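Local coordinates for multicopper oxidase (Arthrobacter sp. FB24, PDB 3GDC), which probably oxidises laccase-type (phenolic) substrates one electron at a time and passes the electrons through bound copper ions to reduce dioxygen to water, at residues Pro64-Trp69 with His129-His134; His88-His93 with Phe117-Asp122; Tyr172-Asp175 with Asn180-Tyr183; Glu214-Asn219 with Thr273-Leu278. One frame throughout, in Å; residues are numbered along the deposited sequence.

Contacts 1 and 2 lie in the first cupredoxin domain, contacts 3 and 4 in the second. Along the chain contact 2 (88-93 with 117-122) is nested within the loop closed by contact 1 (64-69 with 129-134); contacts 3 and 4 follow in turn. The centres of contacts 1 and 2 lie about 10 Å apart, joined through neighbouring strands 91-92 and 127-132, both of which carry copper ligands. The centres of contacts 3 and 4 are also about 10 Å apart, linked by Tyr183, while those of contacts 2 and 4 are about 29 Å apart. The first pair thus lies beside the copper sites completed by a second subunit, whereas the second pair ties a calcium-bound hairpin to a helix near the subunit interfaces.

Contact 1: residues Pro64-Trp69 with His129-His134; sequences PGPTLW and HLYHCH. With CU (copper (II) ion), chain E; CU (copper (II) ion), chain O; CU (copper (II) ion), chain D.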
# COMPACT_ATOMS: atom_id res chain seq x y z
N PRO A 64 9.24 21.28 5.28
CA PRO A 64 9.50 21.09 3.85
C PRO A 64 9.85 22.42 3.18
O PRO A 64 9.58 23.49 3.74
CB PRO A 64 8.14 20.59 3.31
CG PRO A 64 7.12 21.15 4.31
CD PRO A 64 7.84 21.00 5.62
N GLY A 65 10.41 22.33 1.97
CA GLY A 65 10.71 23.49 1.13
C GLY A 65 9.44 24.19 0.66
O GLY A 65 8.33 23.80 1.03
N PRO A 66 9.60 25.27 -0.11
CA PRO A 66 8.44 26.01 -0.63
C PRO A 66 7.43 25.09 -1.31
O PRO A 66 7.80 24.16 -2.04
CB PRO A 66 9.07 26.95 -1.67
CG PRO A 66 10.46 27.16 -1.18
CD PRO A 66 10.88 25.89 -0.49
N THR A 67 6.15 25.34 -1.07
CA THR A 67 5.11 24.65 -1.82
C THR A 67 4.86 25.47 -3.08
O THR A 67 4.27 26.56 -3.01
CB THR A 67 3.82 24.50 -1.00
OG1 THR A 67 4.13 23.79 0.22
CG2 THR A 67 2.79 23.72 -1.79
N LEU A 68 5.33 24.97 -4.21
CA LEU A 68 5.17 25.69 -5.48
C LEU A 68 3.77 25.45 -6.04
O LEU A 68 3.28 24.32 -6.03
CB LEU A 68 6.25 25.27 -6.49
CG LEU A 68 7.71 25.26 -6.01
CD1 LEU A 68 8.61 24.83 -7.15
CD2 LEU A 68 8.19 26.59 -5.42
N TRP A 69 3.13 26.52 -6.50
CA TRP A 69 1.78 26.44 -7.05
C TRP A 69 1.77 27.02 -8.46
O TRP A 69 2.29 28.10 -8.70
CB TRP A 69 0.81 27.22 -6.16
CG TRP A 69 -0.64 27.10 -6.57
CD1 TRP A 69 -1.56 26.23 -6.06
CD2 TRP A 69 -1.31 27.84 -7.59
NE1 TRP A 69 -2.78 26.40 -6.69
CE2 TRP A 69 -2.65 27.38 -7.64
CE3 TRP A 69 -0.92 28.87 -8.47
CZ2 TRP A 69 -3.59 27.90 -8.53
CZ3 TRP A 69 -1.86 29.39 -9.36
CH2 TRP A 69 -3.18 28.90 -9.38
N HIS A 129 1.94 17.19 -6.90
CA HIS A 129 3.25 16.63 -7.15
C HIS A 129 4.23 17.09 -6.06
O HIS A 129 3.82 17.62 -5.02
CB HIS A 129 3.74 17.02 -8.56
CG HIS A 129 2.73 16.80 -9.64
ND1 HIS A 129 2.23 15.55 -9.95
CD2 HIS A 129 2.12 17.67 -10.49
CE1 HIS A 129 1.35 15.66 -10.94
NE2 HIS A 129 1.27 16.94 -11.28
N LEU A 130 5.52 16.87 -6.31
CA LEU A 130 6.57 17.17 -5.35
C LEU A 130 7.89 17.31 -6.08
O LEU A 130 7.98 17.02 -7.29
CB LEU A 130 6.66 16.06 -4.28
CG LEU A 130 7.11 14.64 -4.67
CD1 LEU A 130 7.82 13.94 -3.47
CD2 LEU A 130 5.97 13.79 -5.18
N TYR A 131 8.89 17.79 -5.37
CA TYR A 131 10.25 17.88 -5.87
C TYR A 131 11.20 17.52 -4.73
O TYR A 131 10.84 17.64 -3.54
CB TYR A 131 10.55 19.29 -6.44
CG TYR A 131 10.48 20.40 -5.41
CD1 TYR A 131 11.62 20.76 -4.67
CD2 TYR A 131 9.28 21.07 -5.16
CE1 TYR A 131 11.56 21.78 -3.71
CE2 TYR A 131 9.21 22.09 -4.19
CZ TYR A 131 10.36 22.44 -3.48
OH TYR A 131 10.31 23.42 -2.52
N HIS A 132 12.38 17.03 -5.07
CA HIS A 132 13.39 16.72 -4.05
C HIS A 132 14.76 16.60 -4.68
O HIS A 132 14.89 16.52 -5.91
CB HIS A 132 13.03 15.44 -3.27
CG HIS A 132 12.87 14.22 -4.13
ND1 HIS A 132 13.94 13.49 -4.60
CD2 HIS A 132 11.76 13.61 -4.60
CE1 HIS A 132 13.50 12.48 -5.32
NE2 HIS A 132 12.17 12.53 -5.34
N CYS A 133 15.80 16.61 -3.85
CA CYS A 133 17.15 16.47 -4.38
C CYS A 133 17.38 15.06 -4.91
O CYS A 133 16.83 14.08 -4.37
CB CYS A 133 18.18 16.82 -3.30
SG CYS A 133 19.88 16.65 -3.89
N HIS A 134 18.18 14.93 -5.96
CA HIS A 134 18.47 13.61 -6.50
C HIS A 134 19.97 13.27 -6.54
O HIS A 134 20.41 12.39 -7.29
CB HIS A 134 17.81 13.44 -7.88
CG HIS A 134 17.42 12.03 -8.19
ND1 HIS A 134 18.36 11.03 -8.39
CD2 HIS A 134 16.21 11.44 -8.33
CE1 HIS A 134 17.74 9.89 -8.65
NE2 HIS A 134 16.44 10.11 -8.61
CU CU E . 10.76 11.21 -6.10
CU CU O . 14.99 8.96 -9.15
CU CU D . 21.29 17.07 -2.27
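Tyr131 bridges residues 64-69 and 129-134, whose nearest CA atoms, those of Gly65 and His132, are 8.9 Å apart. Its OH donates to Pro66 O at 2.7 Å, in the carbonyl plane and on a lone pair, and that oxygen also lies in the plane of the ring, at its edge. Tyr131 CG sits between its own backbone N and carbonyl carbon (chi1 63°), which sends the ring across to the other segment. Gly65 suits its place because a CB there would collide with the phenol oxygen. Leu68 crosses the ring at about a right angle, its CG 4.0 Å from Tyr131 CE2. Strand 147-153 lies between strands 67-71 and 127-132 in the curled sheet of the cupredoxin domain. A phenylalanine in place of Tyr131 would probably leave the buried carbonyl of Pro66 without its donor. Beyond the tyrosine comes the His-Cys-His copper motif: Cys133 SG binds one copper ion at 2.2 Å, His134 NE2 another, shared with His224 and His269 of a second subunit. His132 NE2 holds a third at 2.1 Å, and its ND1 donates almost straight to Cys133 O (3.0 Å, 171°), fixing the turn of the imidazole.

Contact 2: residues His88-His93 with Phe117-Asp122; sequences HTIHFH and FTYEFD. With CU (copper (II) ion), chain D; CU (copper (II) ion), chain E.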
# COMPACT_ATOMS: atom_id res chain seq x y z
N HIS A 88 24.07 19.40 -4.94
CA HIS A 88 22.64 19.13 -4.83
C HIS A 88 21.98 19.30 -6.19
O HIS A 88 22.58 19.86 -7.13
CB HIS A 88 21.97 20.09 -3.82
CG HIS A 88 22.44 19.94 -2.40
ND1 HIS A 88 22.27 18.78 -1.68
CD2 HIS A 88 23.07 20.81 -1.58
CE1 HIS A 88 22.80 18.94 -0.47
NE2 HIS A 88 23.28 20.16 -0.39
N THR A 89 20.74 18.84 -6.31
CA THR A 89 19.93 19.10 -7.49
C THR A 89 18.49 19.40 -7.05
O THR A 89 18.17 19.37 -5.85
CB THR A 89 19.91 17.87 -8.47
OG1 THR A 89 19.12 16.83 -7.91
CG2 THR A 89 21.31 17.34 -8.78
N ILE A 90 17.63 19.68 -8.02
CA ILE A 90 16.19 19.57 -7.81
C ILE A 90 15.64 18.65 -8.88
O ILE A 90 15.73 18.94 -10.09
CB ILE A 90 15.41 20.90 -7.85
CG1 ILE A 90 16.06 21.99 -6.98
CG2 ILE A 90 13.94 20.66 -7.45
CD1 ILE A 90 15.36 23.36 -7.06
N HIS A 91 15.05 17.55 -8.42
CA HIS A 91 14.33 16.65 -9.28
C HIS A 91 12.82 16.84 -9.06
O HIS A 91 12.31 16.64 -7.95
CB HIS A 91 14.73 15.21 -9.00
CG HIS A 91 13.84 14.22 -9.68
ND1 HIS A 91 13.79 14.10 -11.05
CD2 HIS A 91 12.93 13.35 -9.18
CE1 HIS A 91 12.91 13.17 -11.37
NE2 HIS A 91 12.37 12.71 -10.25
N PHE A 92 12.11 17.22 -10.11
CA PHE A 92 10.67 17.41 -10.02
C PHE A 92 9.90 16.16 -10.42
O PHE A 92 10.31 15.44 -11.33
CB PHE A 92 10.23 18.58 -10.91
CG PHE A 92 10.45 19.92 -10.30
CD1 PHE A 92 9.42 20.58 -9.63
CD2 PHE A 92 11.70 20.54 -10.39
CE1 PHE A 92 9.62 21.83 -9.06
CE2 PHE A 92 11.91 21.80 -9.81
CZ PHE A 92 10.87 22.44 -9.15
N HIS A 93 8.79 15.91 -9.73
CA HIS A 93 7.80 14.95 -10.20
C HIS A 93 6.87 15.72 -11.10
O HIS A 93 6.15 16.62 -10.66
CB HIS A 93 7.05 14.32 -9.02
CG HIS A 93 7.81 13.25 -8.30
ND1 HIS A 93 7.32 11.97 -8.15
CD2 HIS A 93 9.03 13.26 -7.72
CE1 HIS A 93 8.20 11.25 -7.47
NE2 HIS A 93 9.25 12.01 -7.21
N PHE A 117 21.51 26.96 -11.48
CA PHE A 117 20.91 26.38 -12.67
C PHE A 117 19.43 26.71 -12.68
O PHE A 117 18.77 26.66 -11.64
CB PHE A 117 21.09 24.85 -12.69
CG PHE A 117 20.58 24.19 -13.94
CD1 PHE A 117 21.36 24.18 -15.09
CD2 PHE A 117 19.33 23.60 -13.97
CE1 PHE A 117 20.90 23.57 -16.26
CE2 PHE A 117 18.85 22.98 -15.13
CZ PHE A 117 19.64 22.97 -16.28
N THR A 118 18.92 27.06 -13.85
CA THR A 118 17.49 27.29 -14.02
C THR A 118 16.79 26.07 -14.63
O THR A 118 17.03 25.71 -15.79
CB THR A 118 17.21 28.56 -14.85
OG1 THR A 118 17.83 29.68 -14.21
CG2 THR A 118 15.70 28.82 -14.96
N TYR A 119 15.93 25.44 -13.84
CA TYR A 119 15.05 24.38 -14.32
C TYR A 119 13.88 25.02 -15.03
O TYR A 119 13.28 25.95 -14.50
CB TYR A 119 14.56 23.49 -13.16
CG TYR A 119 15.68 22.77 -12.47
CD1 TYR A 119 16.17 21.56 -12.97
CD2 TYR A 119 16.25 23.29 -11.30
CE1 TYR A 119 17.22 20.90 -12.34
CE2 TYR A 119 17.29 22.64 -10.66
CZ TYR A 119 17.77 21.44 -11.18
OH TYR A 119 18.80 20.79 -10.56
N GLU A 120 13.57 24.53 -16.22
CA GLU A 120 12.48 25.04 -17.05
C GLU A 120 11.63 23.89 -17.57
O GLU A 120 12.15 22.90 -18.09
CB GLU A 120 13.03 25.84 -18.23
CG GLU A 120 14.07 26.89 -17.85
CD GLU A 120 14.53 27.73 -19.03
OE1 GLU A 120 13.90 27.66 -20.12
OE2 GLU A 120 15.53 28.48 -18.87
N PHE A 121 10.31 24.03 -17.43
CA PHE A 121 9.34 23.07 -17.95
C PHE A 121 7.95 23.69 -17.88
O PHE A 121 7.75 24.75 -17.30
CB PHE A 121 9.39 21.73 -17.20
CG PHE A 121 9.55 21.87 -15.70
CD1 PHE A 121 8.48 22.24 -14.90
CD2 PHE A 121 10.78 21.64 -15.11
CE1 PHE A 121 8.64 22.37 -13.51
CE2 PHE A 121 10.95 21.79 -13.73
CZ PHE A 121 9.87 22.15 -12.94
N ASP A 122 6.98 23.01 -18.49
CA ASP A 122 5.60 23.44 -18.39
C ASP A 122 4.93 22.77 -17.19
O ASP A 122 5.36 21.71 -16.76
CB ASP A 122 4.85 23.14 -19.68
CG ASP A 122 5.33 24.02 -20.84
OD1 ASP A 122 5.79 25.15 -20.59
OD2 ASP A 122 5.24 23.57 -22.00
CU CU D . 21.29 17.07 -2.27
CU CU E . 10.76 11.21 -6.10
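Thr89, Ile90 and Phe92 lie among the copper ligands His88, His91 and His93 in the histidine-rich segment of a multicopper oxidase, and they meet Tyr119 and Phe121 of strand 116-122. The backbone N of Ile90 donates to Tyr119 OH at 3.0 Å, nearly straight at 172°. In the loop before strand 91-92 this amide is satisfied by a side-chain hydroxyl. The same phenol ring lies against Ile90 in two further ways: Ile90 O sits over one face, 3.3 Å from Tyr119 CE1, and Ile90 CB packs on Tyr119 CE2 at 3.8 Å. A phenylalanine in place of Tyr119 would probably keep much of the ring packing but leave the buried N-H of Ile90 without its acceptor. Farther along, Phe121 and Phe92 form a T-shaped pair, with planes at 62°. Phe121 CZ stands 3.4 Å above the centre of the Phe92 ring, and flat apolar rings suit this edge-on packing. Phe121 CG lies between its backbone N and carbonyl carbon (chi1 41°), a placing that carries the ring across to Phe92. The histidines of the segment bind copper: His88 ND1 one ion at 2.1 Å, His93 NE2 a second at 2.0 Å, completed by His132 and by His271 of a second subunit, and His91 NE2 another. His91-Phe92-His93 is thus a His-X-His motif, which in multicopper oxidases supplies ligands to the copper cluster between domains or subunits.

Contact 3: residues Tyr172-Asp175 with Asn180-Tyr183; sequences YNTD and NEFY. With CA (calcium ion), chain H.
Glu181, Tyr172 and Phe182 carry most of this contact, in which a short connection between two strands wraps a calcium ion. Tyr172 and Phe182 form an antiparallel hydrogen-bonded pair, with Tyr172 N donating to Phe182 O at 2.8 Å. Tyr172 O receives both Glu181 N (2.8 Å) and Phe182 N (3.3 Å), the double grip of a classic beta bulge. Glu181 bends at chi2 (64°), turning its carboxylate back over the loop so that OE1 and OE2 each bind calcium at 2.5 Å. Its OE1 is also met by Thr174 N at 2.8 Å, nearly along the C-O direction, so one oxygen serves both the metal and the backbone. A glutamate suits this place because it has the length to reach the ion and a negative charge that helps to balance it. Asn173 OD1 (2.4 Å) and Asp175 OD1 add further ligands, and Gly176 O with Asp179 O and OD1 complete seven-fold coordination. The ring of Phe182 offers its edge to Thr174 CG2 at 4.1 Å. The calcium-binding loop joins strand 163-172 to strand 182-185, an edge strand of a six-stranded sheet within this chain, and the bulge sits where they begin to pair; Tyr172 and Phe182 share a face, against Ile48 of strand 33-49, and the Tyr172 hydroxyl bonds to Gly187 O.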
# COMPACT_ATOMS: atom_id res chain seq x y z
N TYR A 172 12.64 12.21 10.70
CA TYR A 172 13.94 12.75 11.05
C TYR A 172 14.82 11.66 11.61
O TYR A 172 14.49 11.04 12.62
CB TYR A 172 13.82 13.89 12.06
CG TYR A 172 13.13 15.11 11.48
CD1 TYR A 172 13.78 15.92 10.55
CD2 TYR A 172 11.82 15.42 11.84
CE1 TYR A 172 13.15 17.04 10.00
CE2 TYR A 172 11.17 16.54 11.30
CZ TYR A 172 11.85 17.34 10.38
OH TYR A 172 11.25 18.43 9.82
N ASN A 173 15.92 11.41 10.90
CA ASN A 173 16.95 10.48 11.30
C ASN A 173 18.04 11.28 12.01
O ASN A 173 18.88 11.93 11.36
CB ASN A 173 17.49 9.74 10.07
CG ASN A 173 18.56 8.71 10.41
OD1 ASN A 173 18.97 8.57 11.57
ND2 ASN A 173 19.00 7.97 9.40
N THR A 174 18.01 11.26 13.33
CA THR A 174 18.88 12.13 14.13
C THR A 174 20.18 11.47 14.59
O THR A 174 21.15 12.16 14.88
CB THR A 174 18.13 12.71 15.35
OG1 THR A 174 17.75 11.63 16.21
CG2 THR A 174 16.86 13.45 14.91
N ASP A 175 20.21 10.14 14.67
CA ASP A 175 21.36 9.45 15.28
C ASP A 175 22.09 8.49 14.33
O ASP A 175 22.85 7.63 14.78
CB ASP A 175 20.94 8.72 16.58
CG ASP A 175 19.90 7.62 16.35
OD1 ASP A 175 19.81 7.05 15.24
OD2 ASP A 175 19.17 7.30 17.32
N ASN A 180 14.35 6.19 11.62
CA ASN A 180 13.91 7.52 12.04
C ASN A 180 13.68 7.56 13.54
O ASN A 180 13.26 6.57 14.13
CB ASN A 180 12.62 7.89 11.32
CG ASN A 180 12.83 8.07 9.83
OD1 ASN A 180 12.18 7.42 9.01
ND2 ASN A 180 13.77 8.94 9.48
N GLU A 181 13.92 8.73 14.13
CA GLU A 181 13.71 8.95 15.57
C GLU A 181 12.48 9.80 15.83
O GLU A 181 11.83 9.68 16.88
CB GLU A 181 14.96 9.59 16.19
CG GLU A 181 16.12 8.61 16.43
CD GLU A 181 16.69 8.02 15.15
OE1 GLU A 181 17.21 8.79 14.32
OE2 GLU A 181 16.66 6.77 14.99
N PHE A 182 12.15 10.67 14.86
CA PHE A 182 10.93 11.48 14.93
C PHE A 182 10.20 11.54 13.59
O PHE A 182 10.78 11.24 12.54
CB PHE A 182 11.25 12.91 15.39
CG PHE A 182 11.91 12.97 16.75
CD1 PHE A 182 11.14 12.91 17.91
CD2 PHE A 182 13.29 13.05 16.86
CE1 PHE A 182 11.75 12.94 19.17
CE2 PHE A 182 13.90 13.08 18.12
CZ PHE A 182 13.12 13.03 19.27
N TYR A 183 8.94 11.93 13.66
CA TYR A 183 8.07 12.03 12.48
C TYR A 183 7.28 13.31 12.57
O TYR A 183 7.04 13.83 13.66
CB TYR A 183 7.11 10.83 12.41
CG TYR A 183 7.83 9.50 12.30
CD1 TYR A 183 8.05 8.91 11.07
CD2 TYR A 183 8.32 8.85 13.45
CE1 TYR A 183 8.71 7.68 10.96
CE2 TYR A 183 8.99 7.63 13.35
CZ TYR A 183 9.18 7.05 12.10
OH TYR A 183 9.83 5.84 12.00
CA CA H . 18.44 6.86 13.20

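Contact 4: residues Glu214-Asn219 with Thr273-Leu278; sequences EYDPIN and TEFAEL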
# COMPACT_ATOMS: atom_id res chain seq x y z
N GLU A 214 11.49 8.87 4.46
CA GLU A 214 12.58 7.99 4.06
C GLU A 214 12.70 6.85 5.08
O GLU A 214 12.20 6.95 6.21
CB GLU A 214 13.88 8.80 3.96
CG GLU A 214 15.09 8.02 3.44
CD GLU A 214 14.80 7.35 2.11
OE1 GLU A 214 14.89 8.04 1.07
OE2 GLU A 214 14.45 6.14 2.11
N TYR A 215 13.33 5.75 4.63
CA TYR A 215 13.68 4.58 5.47
C TYR A 215 12.49 3.63 5.71
O TYR A 215 12.57 2.44 5.37
CB TYR A 215 14.39 5.00 6.78
CG TYR A 215 15.61 5.89 6.56
CD1 TYR A 215 16.76 5.38 5.95
CD2 TYR A 215 15.60 7.22 6.95
CE1 TYR A 215 17.87 6.19 5.73
CE2 TYR A 215 16.71 8.05 6.74
CZ TYR A 215 17.84 7.52 6.13
OH TYR A 215 18.94 8.32 5.92
N ASP A 216 11.41 4.15 6.29
CA ASP A 216 10.18 3.37 6.47
C ASP A 216 9.44 3.24 5.14
O ASP A 216 9.25 4.24 4.44
CB ASP A 216 9.29 4.04 7.51
CG ASP A 216 9.92 4.07 8.90
OD1 ASP A 216 10.04 2.98 9.52
OD2 ASP A 216 10.27 5.17 9.37
N PRO A 217 9.00 2.02 4.78
CA PRO A 217 8.44 1.83 3.43
C PRO A 217 7.06 2.45 3.18
O PRO A 217 6.71 2.69 2.03
CB PRO A 217 8.37 0.30 3.30
CG PRO A 217 8.27 -0.20 4.70
CD PRO A 217 9.03 0.77 5.56
N ILE A 218 6.27 2.69 4.23
CA ILE A 218 4.92 3.21 4.02
C ILE A 218 4.48 4.15 5.15
O ILE A 218 4.87 3.98 6.31
CB ILE A 218 3.88 2.06 3.78
CG1 ILE A 218 2.56 2.60 3.20
CG2 ILE A 218 3.64 1.24 5.05
CD1 ILE A 218 1.79 1.61 2.32
N ASN A 219 3.70 5.15 4.77
CA ASN A 219 3.13 6.08 5.73
C ASN A 219 1.62 5.99 5.60
O ASN A 219 1.10 5.45 4.63
CB ASN A 219 3.64 7.51 5.50
CG ASN A 219 3.71 8.33 6.79
OD1 ASN A 219 2.99 8.05 7.77
ND2 ASN A 219 4.57 9.34 6.79
N THR A 273 1.07 3.33 14.52
CA THR A 273 1.14 3.85 15.89
C THR A 273 2.53 4.34 16.31
O THR A 273 2.65 5.37 16.98
CB THR A 273 0.56 2.83 16.92
OG1 THR A 273 1.51 1.78 17.15
CG2 THR A 273 -0.73 2.24 16.39
N GLU A 274 3.58 3.62 15.90
CA GLU A 274 4.97 4.02 16.10
C GLU A 274 5.24 5.46 15.65
O GLU A 274 5.92 6.23 16.33
CB GLU A 274 5.86 3.06 15.32
CG GLU A 274 7.36 3.32 15.39
CD GLU A 274 8.17 2.49 14.38
OE1 GLU A 274 9.42 2.61 14.40
OE2 GLU A 274 7.58 1.72 13.59
N PHE A 275 4.70 5.83 14.48
CA PHE A 275 4.96 7.14 13.90
C PHE A 275 4.19 8.22 14.65
O PHE A 275 4.71 9.31 14.88
CB PHE A 275 4.53 7.22 12.42
CG PHE A 275 5.21 6.21 11.52
CD1 PHE A 275 6.31 5.47 11.94
CD2 PHE A 275 4.76 6.05 10.21
CE1 PHE A 275 6.91 4.55 11.09
CE2 PHE A 275 5.35 5.13 9.35
CZ PHE A 275 6.43 4.37 9.79
N ALA A 276 2.94 7.90 14.98
CA ALA A 276 2.07 8.80 15.73
C ALA A 276 2.69 9.22 17.05
O ALA A 276 2.72 10.41 17.39
CB ALA A 276 0.70 8.15 15.95
N GLU A 277 3.22 8.23 17.78
CA GLU A 277 3.75 8.45 19.12
C GLU A 277 5.12 9.14 19.10
O GLU A 277 5.62 9.60 20.13
CB GLU A 277 3.77 7.13 19.91
CG GLU A 277 2.36 6.61 20.19
CD GLU A 277 2.26 5.73 21.42
OE1 GLU A 277 1.25 5.86 22.16
OE2 GLU A 277 3.18 4.90 21.65
N LEU A 278 5.69 9.26 17.90
CA LEU A 278 6.96 9.95 17.71
C LEU A 278 6.84 11.24 16.88
O LEU A 278 7.82 11.75 16.37
CB LEU A 278 8.02 9.00 17.15
CG LEU A 278 8.47 7.87 18.08
CD1 LEU A 278 9.37 6.88 17.36
CD2 LEU A 278 9.13 8.45 19.32
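Phe275 projects from the short helix 273-276 into a notch formed by Asp216, Ile218 and Asn219, at the point in the second cupredoxin domain where a loop runs into strand 218-223. Here the packing is close and rests on ring-edge contacts with oxygen. Ile218 O lies in the plane of the ring, at its edge, 3.3 Å from Phe275 CE2. Asn219 OD1 also comes to the edge, 3.6 Å from Phe275 CD2, with its amide almost perpendicular to the ring (84°); it takes a weak hydrogen bond from Trp280 NE1 as well. The slightly positive C-H rim of a phenylalanine suits oxygens placed like this. Phe275 CG points away from its own carbonyl carbon and lies beside the backbone N (chi1 -58°), which directs the ring out from the helix into the notch. Asp216 approaches from the opposite direction, its CG 3.6 Å from Phe275 CZ and its carboxylate turned 53° from the ring plane. The polar end of Asp216 is held elsewhere: its OD2 is hydrogen-bonded to the hydroxyl of Tyr183, whose ring stacks on Phe275.

The other side of the contact is looser. Glu274 is exposed to solvent; its charge and that of Asp216 are not in contact (Glu274 OE2 to Asp216 OD1, 4.9 Å), and the salt bridge of Glu274 to Lys272 probably offsets some of their repulsion. Neighbouring subunits lie close as well, for Thr273 OG1 bonds to Glu214 of the third subunit. Within 214-219, Glu214 curls back on its own chain, and its OE2 accepts from Tyr215 N at 2.8 Å.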